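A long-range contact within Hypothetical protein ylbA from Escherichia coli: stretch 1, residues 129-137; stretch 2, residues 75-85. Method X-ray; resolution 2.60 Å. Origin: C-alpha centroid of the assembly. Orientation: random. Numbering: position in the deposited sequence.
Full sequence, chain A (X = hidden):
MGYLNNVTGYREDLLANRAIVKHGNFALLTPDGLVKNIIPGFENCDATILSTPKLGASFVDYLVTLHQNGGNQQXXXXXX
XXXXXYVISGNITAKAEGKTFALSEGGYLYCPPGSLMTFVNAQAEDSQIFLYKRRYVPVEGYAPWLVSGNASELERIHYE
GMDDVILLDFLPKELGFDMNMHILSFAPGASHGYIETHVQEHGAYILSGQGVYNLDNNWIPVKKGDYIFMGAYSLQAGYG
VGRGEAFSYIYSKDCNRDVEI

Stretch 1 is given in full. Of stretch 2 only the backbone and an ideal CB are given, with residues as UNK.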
# COMPACT_ATOMS: atom_id res chain seq x y z
N ILE A 129 -6.28 -7.72 -2.43
CA ILE A 129 -6.08 -6.32 -2.75
C ILE A 129 -5.44 -5.45 -1.64
O ILE A 129 -5.54 -5.76 -0.45
CB ILE A 129 -7.45 -5.73 -3.20
CG1 ILE A 129 -7.30 -5.15 -4.59
CG2 ILE A 129 -8.01 -4.75 -2.20
CD1 ILE A 129 -7.02 -6.24 -5.63
N PHE A 130 -4.76 -4.39 -2.05
CA PHE A 130 -4.15 -3.44 -1.12
C PHE A 130 -4.84 -2.11 -1.37
O PHE A 130 -4.83 -1.62 -2.49
CB PHE A 130 -2.66 -3.26 -1.39
CG PHE A 130 -2.03 -2.16 -0.58
CD1 PHE A 130 -1.90 -2.29 0.80
CD2 PHE A 130 -1.62 -0.98 -1.18
CE1 PHE A 130 -1.38 -1.26 1.56
CE2 PHE A 130 -1.10 0.06 -0.43
CZ PHE A 130 -0.98 -0.08 0.94
N LEU A 131 -5.44 -1.53 -0.33
CA LEU A 131 -6.16 -0.27 -0.46
C LEU A 131 -5.54 0.86 0.30
O LEU A 131 -4.92 0.64 1.34
CB LEU A 131 -7.60 -0.43 0.00
CG LEU A 131 -8.60 -0.86 -1.06
CD1 LEU A 131 -9.96 -0.96 -0.42
CD2 LEU A 131 -8.61 0.15 -2.23
N TYR A 132 -5.74 2.07 -0.20
CA TYR A 132 -5.17 3.25 0.42
C TYR A 132 -6.01 4.48 0.14
O TYR A 132 -6.55 4.63 -0.95
CB TYR A 132 -3.76 3.46 -0.13
CG TYR A 132 -3.06 4.71 0.34
CD1 TYR A 132 -3.35 5.95 -0.21
CD2 TYR A 132 -2.06 4.65 1.32
CE1 TYR A 132 -2.66 7.10 0.19
CE2 TYR A 132 -1.37 5.79 1.73
CZ TYR A 132 -1.67 7.01 1.16
OH TYR A 132 -0.93 8.12 1.51
N LYS A 133 -6.12 5.35 1.13
CA LYS A 133 -6.89 6.58 0.96
C LYS A 133 -6.31 7.66 1.85
O LYS A 133 -5.76 7.37 2.90
CB LYS A 133 -8.36 6.36 1.30
CG LYS A 133 -8.62 6.17 2.80
CD LYS A 133 -10.11 6.22 3.12
CE LYS A 133 -10.35 5.99 4.60
NZ LYS A 133 -11.79 6.10 4.97
N ARG A 134 -6.43 8.91 1.41
CA ARG A 134 -5.96 10.06 2.19
C ARG A 134 -6.77 11.27 1.75
O ARG A 134 -7.45 11.24 0.73
CB ARG A 134 -4.47 10.33 1.95
CG ARG A 134 -4.15 10.92 0.61
CD ARG A 134 -2.66 11.20 0.45
NE ARG A 134 -2.17 12.20 1.39
CZ ARG A 134 -1.35 11.92 2.41
NH1 ARG A 134 -0.94 10.67 2.61
NH2 ARG A 134 -0.96 12.88 3.23
N ARG A 135 -6.70 12.34 2.53
CA ARG A 135 -7.42 13.55 2.19
C ARG A 135 -6.52 14.38 1.27
O ARG A 135 -5.45 14.85 1.66
CB ARG A 135 -7.78 14.32 3.47
CG ARG A 135 -8.63 15.55 3.24
CD ARG A 135 -9.66 15.72 4.35
NE ARG A 135 -9.05 15.76 5.69
CZ ARG A 135 -9.74 15.80 6.83
NH1 ARG A 135 -11.07 15.80 6.81
NH2 ARG A 135 -9.10 15.83 7.99
N TYR A 136 -6.96 14.52 0.03
CA TYR A 136 -6.21 15.27 -0.97
C TYR A 136 -6.00 16.76 -0.67
O TYR A 136 -6.88 17.44 -0.15
CB TYR A 136 -6.88 15.12 -2.32
CG TYR A 136 -6.23 15.94 -3.40
CD1 TYR A 136 -6.76 17.17 -3.79
CD2 TYR A 136 -5.06 15.50 -4.01
CE1 TYR A 136 -6.14 17.94 -4.76
CE2 TYR A 136 -4.42 16.27 -4.99
CZ TYR A 136 -4.96 17.49 -5.36
OH TYR A 136 -4.33 18.24 -6.33
N VAL A 137 -4.81 17.26 -1.01
CA VAL A 137 -4.51 18.67 -0.78
C VAL A 137 -4.36 19.43 -2.09
O VAL A 137 -3.37 19.30 -2.81
CB VAL A 137 -3.24 18.84 0.04
CG1 VAL A 137 -2.90 20.32 0.12
CG2 VAL A 137 -3.44 18.28 1.42
N UNK A 75 -18.98 1.92 -3.48
CA UNK A 75 -18.18 3.08 -3.81
C UNK A 75 -17.24 3.37 -2.65
O UNK A 75 -17.68 3.77 -1.57
CB UNK A 75 -19.06 4.29 -4.12
N UNK A 76 -15.94 3.18 -2.89
CA UNK A 76 -14.94 3.37 -1.86
C UNK A 76 -14.55 4.80 -1.51
O UNK A 76 -14.55 5.17 -0.32
CB UNK A 76 -13.67 2.62 -2.28
N UNK A 77 -14.22 5.62 -2.50
CA UNK A 77 -13.80 6.98 -2.20
C UNK A 77 -14.53 7.86 -1.18
O UNK A 77 -14.87 7.44 -0.08
CB UNK A 77 -13.82 7.74 -3.53
N UNK A 78 -14.76 9.12 -1.56
CA UNK A 78 -15.42 10.08 -0.69
C UNK A 78 -15.02 11.49 -1.10
O UNK A 78 -14.00 11.66 -1.78
CB UNK A 78 -15.07 9.82 0.78
N UNK A 79 -15.79 12.50 -0.71
CA UNK A 79 -15.47 13.88 -1.08
C UNK A 79 -14.12 14.35 -0.55
O UNK A 79 -13.81 14.19 0.63
CB UNK A 79 -16.57 14.82 -0.57
N UNK A 80 -13.32 14.94 -1.43
CA UNK A 80 -12.01 15.42 -1.04
C UNK A 80 -11.05 14.30 -0.66
O UNK A 80 -9.98 14.54 -0.10
CB UNK A 80 -12.15 16.40 0.13
N UNK A 81 -11.43 13.07 -0.98
CA UNK A 81 -10.63 11.91 -0.65
C UNK A 81 -10.11 11.22 -1.90
O UNK A 81 -10.89 10.89 -2.78
CB UNK A 81 -11.45 10.93 0.19
N UNK A 82 -8.79 11.02 -1.97
CA UNK A 82 -8.20 10.32 -3.12
C UNK A 82 -7.90 8.88 -2.69
O UNK A 82 -7.62 8.62 -1.51
CB UNK A 82 -6.93 11.02 -3.61
N UNK A 83 -7.98 7.94 -3.63
CA UNK A 83 -7.75 6.54 -3.29
C UNK A 83 -6.82 5.84 -4.25
O UNK A 83 -6.57 6.34 -5.34
CB UNK A 83 -9.08 5.79 -3.24
N UNK A 84 -6.32 4.69 -3.84
CA UNK A 84 -5.41 3.90 -4.66
C UNK A 84 -5.59 2.42 -4.36
O UNK A 84 -5.62 2.02 -3.20
CB UNK A 84 -3.96 4.32 -4.42
N UNK A 85 -5.69 1.62 -5.40
CA UNK A 85 -5.86 0.18 -5.23
C UNK A 85 -4.76 -0.57 -5.97
O UNK A 85 -4.36 -0.18 -7.06
CB UNK A 85 -7.24 -0.26 -5.73

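Strand 129-135 and strand 81-85 run antiparallel, and residues 81 to 85 pair with residues 135 to 131.

Position 75 is out of reach of stretch 1. Its phi of 114° favours glycine, and it is Gly75.

At position 76 CA-to-CB points toward stretch 1. The ideal CB lies 5.5 Å from Leu131 CD1, leaving room for a long apolar or aromatic side chain. It is Phe76. Leu131 CD1 sits over one ring face, 4.2 Å from the centroid, a CH-pi contact.

Position 77 points away, so stretch 1 sets no preference; it is Gly77. At position 78 a CB would jam against the carbonyl O of the residue before. That calls for glycine, and it is Gly78, which opens a type II turn ending at position 81. Position 79 is out of reach and open to many residues. It is Glu79, poorly ordered.

Position 80 has a phi of 67°, which favours glycine, though an ideal CB would still be 4.8 Å from Arg135 CG. It is Gly80. Its O accepts a hydrogen bond from Tyr136 N at 3.0 Å.

Position 81 pairs with Arg135, and its CB shares a sheet face with Lys133. An aliphatic or beta-branched residue would suit. It is Ile81, with CG2 4.2 Å from Lys133 CB.

Position 82 pairs with Arg134 through two backbone hydrogen bonds, N to Arg134 O at 3.0 Å and O from Arg134 N at 3.2 Å. Its CB is on the face of Tyr132 and Arg134. The Arg134 guanidinium lies within reach of a long side chain, so a long acid or its amide would suit. It is Glu82. Its OE2 is 3.3 Å from Arg134 CG and 4.0 Å from Arg134 NE, too far for a salt bridge. OE2 also meets the Tyr136 ring edge, 3.5 Å from CD2.

Position 83 pairs with Lys133, and its ideal CB is 3.6 Å from Tyr132 O. A small or beta-branched residue would suit. It is Thr83, with CG2 4.0 Å from Lys133 CB.

Position 84 pairs with Tyr132, its N donating to Tyr132 O at 2.9 Å. The bond from Tyr132 N to the O of position 84, 3.0 Å, is weak. Beside the Tyr132 side chain, an aromatic or large aliphatic residue would suit. It is Phe84, with CB 4.3 Å from Tyr132 CB.

Position 85 pairs with Leu131, and its ideal CB is 3.8 Å from Leu131 CD2. With Ile129 also near, leucine, isoleucine or methionine would suit. It is Leu85, with CD2 3.5 Å from Ile129 CG1.

Stretch 2 75-85: GFGGEGIETFL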
# COMPACT_ATOMS: atom_id res chain seq x y z
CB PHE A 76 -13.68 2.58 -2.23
CG PHE A 76 -12.54 2.76 -1.26
CD1 PHE A 76 -12.74 2.58 0.11
CD2 PHE A 76 -11.27 3.10 -1.71
CE1 PHE A 76 -11.69 2.74 1.01
CE2 PHE A 76 -10.21 3.26 -0.82
CZ PHE A 76 -10.41 3.08 0.55
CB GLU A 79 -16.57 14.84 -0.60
CG GLU A 79 -17.83 14.81 -1.46
CD GLU A 79 -17.54 15.13 -2.92
OE1 GLU A 79 -17.04 16.25 -3.19
OE2 GLU A 79 -17.82 14.27 -3.80
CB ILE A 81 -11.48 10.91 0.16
CG1 ILE A 81 -11.73 11.49 1.55
CG2 ILE A 81 -10.80 9.55 0.22
CD1 ILE A 81 -12.63 10.65 2.40
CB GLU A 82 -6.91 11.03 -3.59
CG GLU A 82 -5.81 11.12 -2.55
CD GLU A 82 -4.65 12.01 -3.00
OE1 GLU A 82 -4.30 12.01 -4.21
OE2 GLU A 82 -4.06 12.69 -2.14
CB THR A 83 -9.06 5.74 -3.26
OG1 THR A 83 -9.63 5.73 -4.57
CG2 THR A 83 -10.03 6.37 -2.28
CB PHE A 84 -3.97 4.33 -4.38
CG PHE A 84 -2.93 3.47 -5.03
CD1 PHE A 84 -2.50 2.30 -4.43
CD2 PHE A 84 -2.39 3.82 -6.27
CE1 PHE A 84 -1.56 1.48 -5.05
CE2 PHE A 84 -1.45 3.00 -6.90
CZ PHE A 84 -1.03 1.83 -6.29
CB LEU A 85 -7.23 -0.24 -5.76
CG LEU A 85 -7.61 -1.74 -5.75
CD1 LEU A 85 -9.11 -1.90 -5.97
CD2 LEU A 85 -6.83 -2.48 -6.81
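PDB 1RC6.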